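Local coordinates for esterase LipW (Mycobacterium marinum, PDB 3QH4), which is an esterase of the alpha/beta-hydrolase fold that probably hydrolyses ester substrates with strict selectivity, at residues T144-N149 and L153-R158. Sequence-based numbering, arbitrary orientation.
Sequences TWVVGN and LGFDAR
One face of the Trp145 indole takes the CD1 methyl of Leu153, which sits 3.7 Å from the centroid of the six-membered ring, 18° off its normal, in a CH-pi contact. The Phe155 ring has Leu153 CB over one face and Val146 O at its edge, in plane, while Val146 CG1 approaches Phe155 CD2 obliquely at 3.7 Å. Leu153 thus touches both aromatic rings, with its CD1 methyl on Trp145 and its CB on Phe155. With CG anti to the backbone N (chi1 175°), Trp145 swings its six-membered ring over to that methyl; Asn149 CB packs on the same CD1 at 3.7 Å. Farther along, Val147 CG1 meets Ala157 CB at 4.2 Å. The hydrogen bond from Leu153 N to Asn149 O (2.9 Å, 159° at the hydrogen) closes the turn of helix 150-153 from its N-cap residue, which also follows helix 134-148. A Schellman motif at Gly154 ends that second helix and turns the chain into strand 155-156. Beneath, Val146 and Phe155 both rest on strands 85-91 and 118-122 of the central sheet. The contact illustrates how a helix end can be held on a sheet mainly by apolar side chains, one backbone bond closing the turn that follows.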
ATOM      1  N   THR A 144     -12.399   3.826 -11.408  1.00  8.80           N
ATOM      2  CA  THR A 144     -13.525   4.043 -12.353  1.00 10.32           C
ATOM      3  C   THR A 144     -13.048   3.995 -13.809  1.00 10.72           C
ATOM      4  O   THR A 144     -13.714   3.416 -14.681  1.00 11.53           O
ATOM      5  CB  THR A 144     -14.241   5.394 -12.034  1.00 10.42           C
ATOM      6  OG1 THR A 144     -14.760   5.322 -10.706  1.00 12.79           O
ATOM      7  CG2 THR A 144     -15.409   5.665 -13.024  1.00 14.83           C
ATOM      8  N   TRP A 145     -11.887   4.595 -14.054  1.00 10.24           N
ATOM      9  CA  TRP A 145     -11.290   4.662 -15.382  1.00 11.48           C
ATOM     10  C   TRP A 145     -10.846   3.277 -15.865  1.00 11.47           C
ATOM     11  O   TRP A 145     -11.046   2.922 -17.040  1.00 12.43           O
ATOM     12  CB  TRP A 145     -10.123   5.637 -15.322  1.00 10.98           C
ATOM     13  CG  TRP A 145      -9.290   5.780 -16.545  1.00 13.43           C
ATOM     14  CD1 TRP A 145      -9.496   6.659 -17.583  1.00 13.88           C
ATOM     15  CD2 TRP A 145      -8.059   5.098 -16.836  1.00 14.89           C
ATOM     16  NE1 TRP A 145      -8.484   6.546 -18.506  1.00 14.24           N
ATOM     17  CE2 TRP A 145      -7.581   5.612 -18.071  1.00 15.99           C
ATOM     18  CE3 TRP A 145      -7.300   4.122 -16.167  1.00 13.38           C
ATOM     19  CZ2 TRP A 145      -6.401   5.164 -18.660  1.00 15.53           C
ATOM     20  CZ3 TRP A 145      -6.137   3.685 -16.745  1.00 14.50           C
ATOM     21  CH2 TRP A 145      -5.685   4.206 -17.976  1.00 14.02           C
ATOM     22  N   VAL A 146     -10.284   2.476 -14.957  1.00 10.64           N
ATOM     23  CA  VAL A 146      -9.879   1.112 -15.261  1.00 10.54           C
ATOM     24  C   VAL A 146     -11.077   0.303 -15.737  1.00 11.41           C
ATOM     25  O   VAL A 146     -11.003  -0.393 -16.746  1.00 12.13           O
ATOM     26  CB  VAL A 146      -9.199   0.452 -14.018  1.00 10.32           C
ATOM     27  CG1 VAL A 146      -9.108  -1.047 -14.145  1.00 10.15           C
ATOM     28  CG2 VAL A 146      -7.830   1.102 -13.804  1.00  8.39           C
ATOM     29  N   VAL A 147     -12.189   0.427 -15.026  1.00 11.42           N
ATOM     30  CA  VAL A 147     -13.360  -0.363 -15.355  1.00 12.35           C
ATOM     31  C   VAL A 147     -14.034   0.216 -16.605  1.00 13.16           C
ATOM     32  O   VAL A 147     -14.386  -0.536 -17.522  1.00 14.22           O
ATOM     33  CB  VAL A 147     -14.326  -0.421 -14.151  1.00 11.85           C
ATOM     34  CG1 VAL A 147     -15.675  -1.053 -14.546  1.00 12.49           C
ATOM     35  CG2 VAL A 147     -13.685  -1.185 -12.982  1.00 11.95           C
ATOM     36  N   GLY A 148     -14.151   1.543 -16.676  1.00 13.89           N
ATOM     37  CA  GLY A 148     -14.882   2.182 -17.787  1.00 14.95           C
ATOM     38  C   GLY A 148     -14.172   1.960 -19.106  1.00 16.21           C
ATOM     39  O   GLY A 148     -14.810   1.928 -20.187  1.00 17.71           O
ATOM     40  N   ASN A 149     -12.856   1.784 -19.041  1.00 15.10           N
ATOM     41  CA  ASN A 149     -12.045   1.632 -20.249  1.00 15.56           C
ATOM     42  C   ASN A 149     -11.433   0.251 -20.373  1.00 15.10           C
ATOM     43  O   ASN A 149     -10.445   0.064 -21.100  1.00 15.28           O
ATOM     44  CB  ASN A 149     -10.954   2.702 -20.263  1.00 15.36           C
ATOM     45  CG  ASN A 149     -11.523   4.099 -20.336  1.00 18.60           C
ATOM     46  OD1 ASN A 149     -11.607   4.815 -19.326  1.00 21.17           O
ATOM     47  ND2 ASN A 149     -11.961   4.490 -21.524  1.00 17.67           N
ATOM     48  N   LEU A 153      -8.233  -0.939 -22.771  1.00 17.95           N
ATOM     49  CA  LEU A 153      -6.990  -1.138 -22.002  1.00 17.45           C
ATOM     50  C   LEU A 153      -6.537  -2.604 -21.888  1.00 17.01           C
ATOM     51  O   LEU A 153      -5.390  -2.879 -21.505  1.00 17.90           O
ATOM     52  CB  LEU A 153      -7.122  -0.496 -20.611  1.00 15.91           C
ATOM     53  CG  LEU A 153      -7.296   1.022 -20.565  1.00 18.12           C
ATOM     54  CD1 LEU A 153      -7.673   1.453 -19.149  1.00 17.85           C
ATOM     55  CD2 LEU A 153      -6.050   1.762 -21.058  1.00 17.21           C
ATOM     56  N   GLY A 154      -7.410  -3.546 -22.242  1.00 16.84           N
ATOM     57  CA  GLY A 154      -7.058  -4.971 -22.193  1.00 15.88           C
ATOM     58  C   GLY A 154      -7.216  -5.615 -20.819  1.00 14.72           C
ATOM     59  O   GLY A 154      -6.476  -6.542 -20.476  1.00 14.59           O
ATOM     60  N   PHE A 155      -8.183  -5.119 -20.038  1.00 13.55           N
ATOM     61  CA  PHE A 155      -8.471  -5.668 -18.707  1.00 13.04           C
ATOM     62  C   PHE A 155      -9.779  -6.446 -18.653  1.00 13.12           C
ATOM     63  O   PHE A 155     -10.724  -6.145 -19.380  1.00 13.93           O
ATOM     64  CB  PHE A 155      -8.575  -4.540 -17.670  1.00 12.08           C
ATOM     65  CG  PHE A 155      -7.382  -3.626 -17.620  1.00 12.07           C
ATOM     66  CD1 PHE A 155      -6.107  -4.089 -17.921  1.00 12.85           C
ATOM     67  CD2 PHE A 155      -7.535  -2.279 -17.244  1.00 11.40           C
ATOM     68  CE1 PHE A 155      -4.997  -3.224 -17.868  1.00 12.78           C
ATOM     69  CE2 PHE A 155      -6.445  -1.412 -17.199  1.00 10.46           C
ATOM     70  CZ  PHE A 155      -5.176  -1.879 -17.500  1.00 12.88           C
ATOM     71  N   ASP A 156      -9.831  -7.433 -17.779  1.00 13.35           N
ATOM     72  CA  ASP A 156     -11.074  -8.101 -17.412  1.00 14.00           C
ATOM     73  C   ASP A 156     -11.662  -7.440 -16.152  1.00 14.15           C
ATOM     74  O   ASP A 156     -11.229  -7.705 -15.024  1.00 14.37           O
ATOM     75  CB  ASP A 156     -10.820  -9.596 -17.182  1.00 14.61           C
ATOM     76  CG  ASP A 156     -12.103 -10.378 -16.882  1.00 15.74           C
ATOM     77  OD1 ASP A 156     -13.202  -9.764 -16.859  1.00 15.78           O
ATOM     78  OD2 ASP A 156     -12.012 -11.607 -16.683  1.00 17.51           O
ATOM     79  N   ALA A 157     -12.665  -6.588 -16.344  1.00 15.15           N
ATOM     80  CA  ALA A 157     -13.299  -5.884 -15.215  1.00 14.91           C
ATOM     81  C   ALA A 157     -14.024  -6.800 -14.239  1.00 14.51           C
ATOM     82  O   ALA A 157     -14.286  -6.395 -13.094  1.00 15.59           O
ATOM     83  CB  ALA A 157     -14.242  -4.792 -15.735  1.00 15.48           C
ATOM     84  N   ARG A 158     -14.340  -8.026 -14.661  1.00 14.41           N
ATOM     85  CA  ARG A 158     -14.925  -9.006 -13.743  1.00 13.65           C
ATOM     86  C   ARG A 158     -13.898  -9.582 -12.762  1.00 13.24           C
ATOM     87  O   ARG A 158     -14.265 -10.321 -11.821  1.00 13.15           O
ATOM     88  CB  ARG A 158     -15.604 -10.148 -14.503  1.00 15.74           C
TER